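Local coordinates for protein GDP-mannose-dependent alpha-(1-6)-phosphatidylinositol monomannoside mannosyltransferase (Corynebacterium glutamicum, PDB 3OKP) that belongs to the GT-B class of glycosyltransferases, built from two Rossmann-like domains, and is probably a mannosyltransferase, at residues L69-P72 and T73-H76; D184-A187 and T188-L192; R239-S242 and T243-L247. All coordinates share one frame; numbering follows the deposited sequence.

Contact 1. Residues L69-P72 and T73-H76; sequences LPTP and TTAH
Thr71 and Thr74 meet through their hydroxyls at the N-cap of helix 72-84, where the loop after strand 59-63 turns into the helix. Thr71 holds the N-cap position and Pro72 opens the first turn. Three side-chain oxygens draw together over this end: Thr71 OG1 lies 3.0 Å from Thr74 OG1 and 3.2 Å from Thr73 OG1, hydrogen-bonded to both, with either member of each pair able to donate. Thr71 can make both contacts because its OG1 stands between the backbone N and the carbonyl carbon (chi1 69°), while its methyl is turned to the opposite side from the carbonyl carbon.

The tight part is the side of Thr74 and Ala75, both buried. Thr74 OG1 is also 3.0 Å from Leu69 O, and its side chain packs against Met68 and Met101. Close by, Ala75 N donates to Thr71 O at 2.9 Å, an almost straight bond (169°) that starts the helical ladder. The next rung, from His76 N to Pro72 O, is equally short but more bent (152°).

The opposite character belongs to Pro72, Thr73 and His76, which are exposed. Of the His76 side chain, CB is the part that comes near Pro72 O, and its imidazole takes no part in the turn. A water ties the backbone before the cap to the first turn, accepting from Leu69 N at 2.9 Å and bonding to Thr74 OG1 at 3.0 Å.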
loop_
_atom_site.group_PDB
_atom_site.type_symbol
_atom_site.label_atom_id
_atom_site.label_comp_id
_atom_site.label_asym_id
_atom_site.label_seq_id
_atom_site.Cartn_x
_atom_site.Cartn_y
_atom_site.Cartn_z
ATOM N N LEU A 69 -13.616 -19.910 2.590
ATOM C CA LEU A 69 -12.597 -20.875 2.197
ATOM C C LEU A 69 -12.981 -21.551 0.882
ATOM O O LEU A 69 -14.170 -21.629 0.556
ATOM C CB LEU A 69 -12.413 -21.915 3.310
ATOM C CG LEU A 69 -11.855 -21.380 4.637
ATOM C CD1 LEU A 69 -12.207 -22.296 5.802
ATOM C CD2 LEU A 69 -10.348 -21.145 4.549
ATOM N N PRO A 70 -11.981 -22.019 0.106
ATOM C CA PRO A 70 -12.323 -22.761 -1.109
ATOM C C PRO A 70 -12.862 -24.157 -0.776
ATOM O O PRO A 70 -12.095 -25.088 -0.518
ATOM C CB PRO A 70 -10.992 -22.828 -1.874
ATOM C CG PRO A 70 -9.942 -22.683 -0.847
ATOM C CD PRO A 70 -10.522 -21.880 0.284
ATOM N N THR A 71 -14.188 -24.270 -0.757
ATOM C CA THR A 71 -14.887 -25.513 -0.431
ATOM C C THR A 71 -16.026 -25.701 -1.436
ATOM O O THR A 71 -16.457 -24.725 -2.052
ATOM C CB THR A 71 -15.486 -25.476 1.001
ATOM O OG1 THR A 71 -16.567 -24.536 1.047
ATOM C CG2 THR A 71 -14.434 -25.087 2.044
ATOM N N PRO A 72 -16.518 -26.948 -1.609
ATOM C CA PRO A 72 -17.645 -27.187 -2.522
ATOM C C PRO A 72 -18.861 -26.285 -2.279
ATOM O O PRO A 72 -19.457 -25.800 -3.242
ATOM C CB PRO A 72 -18.000 -28.655 -2.261
ATOM C CG PRO A 72 -16.723 -29.265 -1.820
ATOM C CD PRO A 72 -16.040 -28.206 -1.004
ATOM N N THR A 73 -19.219 -26.057 -1.016
ATOM C CA THR A 73 -20.380 -25.217 -0.686
ATOM C C THR A 73 -20.167 -23.753 -1.076
ATOM O O THR A 73 -21.071 -23.119 -1.624
ATOM C CB THR A 73 -20.781 -25.312 0.804
ATOM O OG1 THR A 73 -19.631 -25.089 1.628
ATOM C CG2 THR A 73 -21.378 -26.686 1.120
ATOM N N THR A 74 -18.974 -23.228 -0.798
ATOM C CA THR A 74 -18.618 -21.859 -1.188
ATOM C C THR A 74 -18.607 -21.709 -2.712
ATOM O O THR A 74 -19.143 -20.735 -3.249
ATOM C CB THR A 74 -17.243 -21.432 -0.623
ATOM O OG1 THR A 74 -17.205 -21.660 0.792
ATOM C CG2 THR A 74 -16.990 -19.955 -0.888
ATOM N N ALA A 75 -18.000 -22.678 -3.396
ATOM C CA ALA A 75 -17.933 -22.684 -4.858
ATOM C C ALA A 75 -19.325 -22.740 -5.494
ATOM O O ALA A 75 -19.574 -22.070 -6.496
ATOM C CB ALA A 75 -17.071 -23.838 -5.347
ATOM N N HIS A 76 -20.218 -23.537 -4.901
ATOM C CA HIS A 76 -21.610 -23.656 -5.357
ATOM C C HIS A 76 -22.345 -22.321 -5.253
ATOM O O HIS A 76 -23.051 -21.918 -6.183
ATOM C CB HIS A 76 -22.359 -24.733 -4.553
ATOM C CG HIS A 76 -23.786 -24.925 -4.974
ATOM N ND1 HIS A 76 -24.214 -26.036 -5.666
ATOM C CD2 HIS A 76 -24.882 -24.147 -4.800
ATOM C CE1 HIS A 76 -25.512 -25.938 -5.899
ATOM N NE2 HIS A 76 -25.941 -24.799 -5.387
HETATM O O HOH W 1 -16.186 -20.958 3.547
#

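Contact 2. Residues D184-A187 and T188-L192; sequences DKSA and TRKKL
Asp184 O is gripped twice by Thr188, one turn further along helix 182-191. Thr188 OG1 donates to it at 2.8 Å and Thr188 N at 2.9 Å, from opposite faces of the carbonyl plane, the hydroxyl standing 37° out of it. The hydroxyl gets there because OG1 sits anti to the carbonyl carbon (chi1 -61°), folded back toward the preceding turn. The rungs from Arg189 N to Lys185 O, Lys190 N to Ser186 O and Lys191 N to Ala187 O continue the ladder.

Ser186 and Lys190 meet next. A water donates to Ser186 O at 2.7 Å and accepts from Lys190 NZ at 3.1 Å, bridging the turn. The ammonium also lies 2.9 Å from Ser186 OG, but at an angle too poor for a hydrogen bond; that hydroxyl is bonded to Asp196.

Beyond the polar contacts, Lys185 and Arg189 run side by side in the same direction, Lys185 CE 3.9 Å from Arg189 NE. Lys185 and Thr188 rest on helix 263-272, seating helix 182-191 in the second GT-B domain.

Lys185 NZ lies 4.8 Å from Arg189 NH2, and the salt bridge to Asp274 would balance the charge of Arg189 beside Lys185. Arg189 thus ties helix 182-191 to Asp274 and to the carbonyls of Thr195, Thr198 and Ala272.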
loop_
_atom_site.group_PDB
_atom_site.type_symbol
_atom_site.label_atom_id
_atom_site.label_comp_id
_atom_site.label_asym_id
_atom_site.label_seq_id
_atom_site.Cartn_x
_atom_site.Cartn_y
_atom_site.Cartn_z
ATOM N N ASP A 184 -1.701 26.445 6.856
ATOM C CA ASP A 184 -1.845 25.164 7.539
ATOM C C ASP A 184 -0.500 24.583 7.969
ATOM O O ASP A 184 -0.379 24.051 9.074
ATOM C CB ASP A 184 -2.629 24.171 6.672
ATOM C CG ASP A 184 -4.097 24.553 6.529
ATOM O OD1 ASP A 184 -4.569 25.432 7.281
ATOM O OD2 ASP A 184 -4.786 23.971 5.667
ATOM N N LYS A 185 0.500 24.706 7.096
ATOM C CA LYS A 185 1.860 24.244 7.380
ATOM C C LYS A 185 2.473 24.993 8.569
ATOM O O LYS A 185 3.090 24.381 9.444
ATOM C CB LYS A 185 2.744 24.390 6.133
ATOM C CG LYS A 185 4.200 23.973 6.330
ATOM C CD LYS A 185 4.976 24.051 5.028
ATOM C CE LYS A 185 6.431 23.628 5.217
ATOM N NZ LYS A 185 7.136 23.557 3.908
ATOM N N SER A 186 2.302 26.313 8.590
ATOM C CA SER A 186 2.814 27.133 9.685
ATOM C C SER A 186 2.131 26.789 11.014
ATOM O O SER A 186 2.801 26.658 12.038
ATOM C CB SER A 186 2.672 28.624 9.366
ATOM O OG SER A 186 3.418 29.410 10.281
ATOM N N ALA A 187 0.808 26.619 10.980
ATOM C CA ALA A 187 0.027 26.275 12.174
ATOM C C ALA A 187 0.342 24.880 12.717
ATOM O O ALA A 187 0.423 24.695 13.932
ATOM C CB ALA A 187 -1.475 26.426 11.906
ATOM N N THR A 188 0.521 23.910 11.817
ATOM C CA THR A 188 0.869 22.538 12.201
ATOM C C THR A 188 2.191 22.504 12.976
ATOM O O THR A 188 2.288 21.862 14.023
ATOM C CB THR A 188 0.932 21.597 10.965
ATOM O OG1 THR A 188 -0.352 21.557 10.332
ATOM C CG2 THR A 188 1.335 20.179 11.358
ATOM N N ARG A 189 3.192 23.218 12.463
ATOM C CA ARG A 189 4.503 23.297 13.107
ATOM C C ARG A 189 4.417 23.903 14.508
ATOM O O ARG A 189 5.034 23.394 15.446
ATOM C CB ARG A 189 5.486 24.069 12.225
ATOM C CG ARG A 189 6.074 23.222 11.114
ATOM C CD ARG A 189 6.544 24.049 9.929
ATOM N NE ARG A 189 7.289 23.214 8.987
ATOM C CZ ARG A 189 8.610 23.057 9.000
ATOM N NH1 ARG A 189 9.357 23.696 9.895
ATOM N NH2 ARG A 189 9.188 22.264 8.107
ATOM N N LYS A 190 3.631 24.972 14.646
ATOM C CA LYS A 190 3.408 25.609 15.945
ATOM C C LYS A 190 2.683 24.685 16.926
ATOM O O LYS A 190 2.981 24.695 18.122
ATOM C CB LYS A 190 2.652 26.930 15.784
ATOM C CG LYS A 190 3.498 28.058 15.198
ATOM C CD LYS A 190 2.756 29.385 15.224
ATOM C CE LYS A 190 3.562 30.484 14.541
ATOM N NZ LYS A 190 3.686 30.260 13.073
ATOM N N LYS A 191 1.743 23.890 16.413
ATOM C CA LYS A 191 1.054 22.866 17.204
ATOM C C LYS A 191 2.048 21.854 17.783
ATOM O O LYS A 191 1.895 21.403 18.922
ATOM C CB LYS A 191 -0.013 22.156 16.356
ATOM C CG LYS A 191 -0.856 21.131 17.115
ATOM C CD LYS A 191 -1.896 20.473 16.208
ATOM C CE LYS A 191 -2.840 19.576 16.999
ATOM N NZ LYS A 191 -2.179 18.323 17.463
ATOM N N LEU A 192 3.068 21.521 16.992
ATOM C CA LEU A 192 4.113 20.576 17.392
ATOM C C LEU A 192 5.191 21.222 18.269
ATOM O O LEU A 192 6.097 20.539 18.758
ATOM C CB LEU A 192 4.758 19.942 16.151
ATOM C CG LEU A 192 3.901 19.011 15.281
ATOM C CD1 LEU A 192 4.406 18.990 13.848
ATOM C CD2 LEU A 192 3.846 17.601 15.855
HETATM O O HOH W 2 5.274 27.665 12.335
#

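Contact 3. Residues R239-S242 and T243-L247; sequences RYES and TLRRL
Glu241 and Arg245 form a salt bridge along helix 241-247, their side chains lying alongside each other and pointing the same way. Glu241 OE2 accepts a hydrogen bond from Arg245 NE at 2.7 Å, nearly straight (168°), through the anti lone pair of the carboxylate oxygen and almost exactly in the guanidinium plane. A second bond from Arg245 NH2 to the same oxygen is weak at 3.3 Å, so NE carries most of the grip. The carboxylate and guanidinium planes are turned 52° apart. Arg245 reaches back a full turn with CG anti to the carbonyl carbon (chi1 -71°) and an extended chain up to NE.

On another side of the helix Tyr240 sets its ring beside Thr243 and Leu244. Its CE1 lies 3.7 Å from Thr243 CG2, and its CE2 is equally near Leu244 CD2, the leucine crossing the tyrosine side chain at about a right angle. Leu244 N donates to Tyr240 O at 3.0 Å. A water joins the helix start, donating to Arg239 O at 2.7 Å and bonding to the hydroxyls of Ser242 and Thr243.

Further out, Tyr240 OH is hydrogen-bonded to Asp214, which fixes the far end of the ring, and Leu244 is buried against Ile217, Leu207 and Phe257. The charged pair lies at the surface, in part against Leu207 and Phe257, while the apolar side seats the helix on helix 213-226 and strand 255-259, as expected for the crossover helix of a beta-alpha-beta unit, strand 231-235, helix 241-247 and strand 255-259, in a Rossmann-like GT-B domain.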
loop_
_atom_site.group_PDB
_atom_site.type_symbol
_atom_site.label_atom_id
_atom_site.label_comp_id
_atom_site.label_asym_id
_atom_site.label_seq_id
_atom_site.Cartn_x
_atom_site.Cartn_y
_atom_site.Cartn_z
ATOM N N ARG A 239 5.884 -3.019 18.000
ATOM C CA ARG A 239 6.637 -3.722 19.040
ATOM C C ARG A 239 8.092 -3.258 19.186
ATOM O O ARG A 239 8.703 -3.449 20.239
ATOM C CB ARG A 239 6.592 -5.237 18.788
ATOM N N TYR A 240 8.627 -2.642 18.133
ATOM C CA TYR A 240 10.020 -2.185 18.101
ATOM C C TYR A 240 10.226 -0.842 18.817
ATOM O O TYR A 240 11.355 -0.360 18.912
ATOM C CB TYR A 240 10.486 -2.097 16.644
ATOM C CG TYR A 240 11.984 -2.157 16.401
ATOM C CD1 TYR A 240 12.786 -3.126 17.012
ATOM C CD2 TYR A 240 12.590 -1.270 15.512
ATOM C CE1 TYR A 240 14.161 -3.185 16.763
ATOM C CE2 TYR A 240 13.957 -1.321 15.256
ATOM C CZ TYR A 240 14.734 -2.277 15.880
ATOM O OH TYR A 240 16.085 -2.314 15.616
ATOM N N GLU A 241 9.139 -0.255 19.325
ATOM C CA GLU A 241 9.166 1.061 19.984
ATOM C C GLU A 241 10.207 1.184 21.106
ATOM O O GLU A 241 10.984 2.142 21.130
ATOM C CB GLU A 241 7.775 1.433 20.524
ATOM C CG GLU A 241 7.658 2.890 20.990
ATOM C CD GLU A 241 6.466 3.142 21.906
ATOM O OE1 GLU A 241 5.418 2.476 21.751
ATOM O OE2 GLU A 241 6.577 4.017 22.787
ATOM N N SER A 242 10.216 0.219 22.024
ATOM C CA SER A 242 11.127 0.251 23.175
ATOM C C SER A 242 12.597 0.255 22.750
ATOM O O SER A 242 13.424 0.945 23.354
ATOM C CB SER A 242 10.841 -0.906 24.137
ATOM O OG SER A 242 11.040 -2.158 23.505
ATOM N N THR A 243 12.913 -0.508 21.704
ATOM C CA THR A 243 14.260 -0.533 21.137
ATOM C C THR A 243 14.609 0.796 20.458
ATOM O O THR A 243 15.731 1.289 20.592
ATOM C CB THR A 243 14.441 -1.709 20.150
ATOM O OG1 THR A 243 14.070 -2.936 20.795
ATOM C CG2 THR A 243 15.889 -1.813 19.686
ATOM N N LEU A 244 13.644 1.369 19.740
ATOM C CA LEU A 244 13.830 2.667 19.086
ATOM C C LEU A 244 14.087 3.787 20.099
ATOM O O LEU A 244 14.962 4.627 19.895
ATOM C CB LEU A 244 12.630 3.012 18.194
ATOM C CG LEU A 244 12.412 2.159 16.935
ATOM C CD1 LEU A 244 11.124 2.553 16.224
ATOM C CD2 LEU A 244 13.603 2.247 15.983
ATOM N N ARG A 245 13.326 3.782 21.191
ATOM C CA ARG A 245 13.507 4.766 22.260
ATOM C C ARG A 245 14.897 4.650 22.897
ATOM O O ARG A 245 15.531 5.665 23.191
ATOM C CB ARG A 245 12.409 4.629 23.319
ATOM C CG ARG A 245 11.028 5.087 22.861
ATOM C CD ARG A 245 10.017 4.966 23.993
ATOM N NE ARG A 245 8.699 5.507 23.652
ATOM C CZ ARG A 245 8.348 6.787 23.778
ATOM N NH1 ARG A 245 9.215 7.687 24.230
ATOM N NH2 ARG A 245 7.123 7.171 23.447
ATOM N N ARG A 246 15.368 3.417 23.085
ATOM C CA ARG A 246 16.702 3.168 23.640
ATOM C C ARG A 246 17.798 3.665 22.692
ATOM O O ARG A 246 18.777 4.274 23.126
ATOM C CB ARG A 246 16.897 1.681 23.949
ATOM C CG ARG A 246 18.000 1.404 24.970
ATOM C CD ARG A 246 18.411 -0.066 25.006
ATOM N NE ARG A 246 19.194 -0.445 23.829
ATOM C CZ ARG A 246 18.777 -1.273 22.874
ATOM N NH1 ARG A 246 17.579 -1.841 22.946
ATOM N NH2 ARG A 246 19.571 -1.542 21.845
ATOM N N LEU A 247 17.618 3.403 21.401
ATOM C CA LEU A 247 18.530 3.890 20.366
ATOM C C LEU A 247 18.606 5.417 20.334
ATOM O O LEU A 247 19.664 5.984 20.072
ATOM C CB LEU A 247 18.108 3.350 18.994
ATOM C CG LEU A 247 18.870 2.199 18.313
ATOM C CD1 LEU A 247 19.710 1.331 19.256
ATOM C CD2 LEU A 247 17.910 1.345 17.492
HETATM O O HOH W 3 11.213 -3.106 21.069
#

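Overall arrangement
Along the chain the three contacts follow in series. Contact 1 belongs to the Glycosyltransferase Family 4 region, where helix 72-84 follows strand 59-63 at the edge of the seven-stranded parallel sheet. Contacts 2 and 3 share the Glycosyl transferases group 1 region with its six-stranded parallel sheet, their centres about 27 Å apart. Contact 1 lies about 53 Å from contact 2 and about 45 Å from contact 3, centre to centre. Both halves of the GT-B architecture are thus represented, contacts 2 and 3 in the half that holds the ligand pocket, with bound guanosine-5'-diphosphate-alpha-D-mannose about 11 Å from the side chain of Glu241 and about 13 Å from that of Lys191.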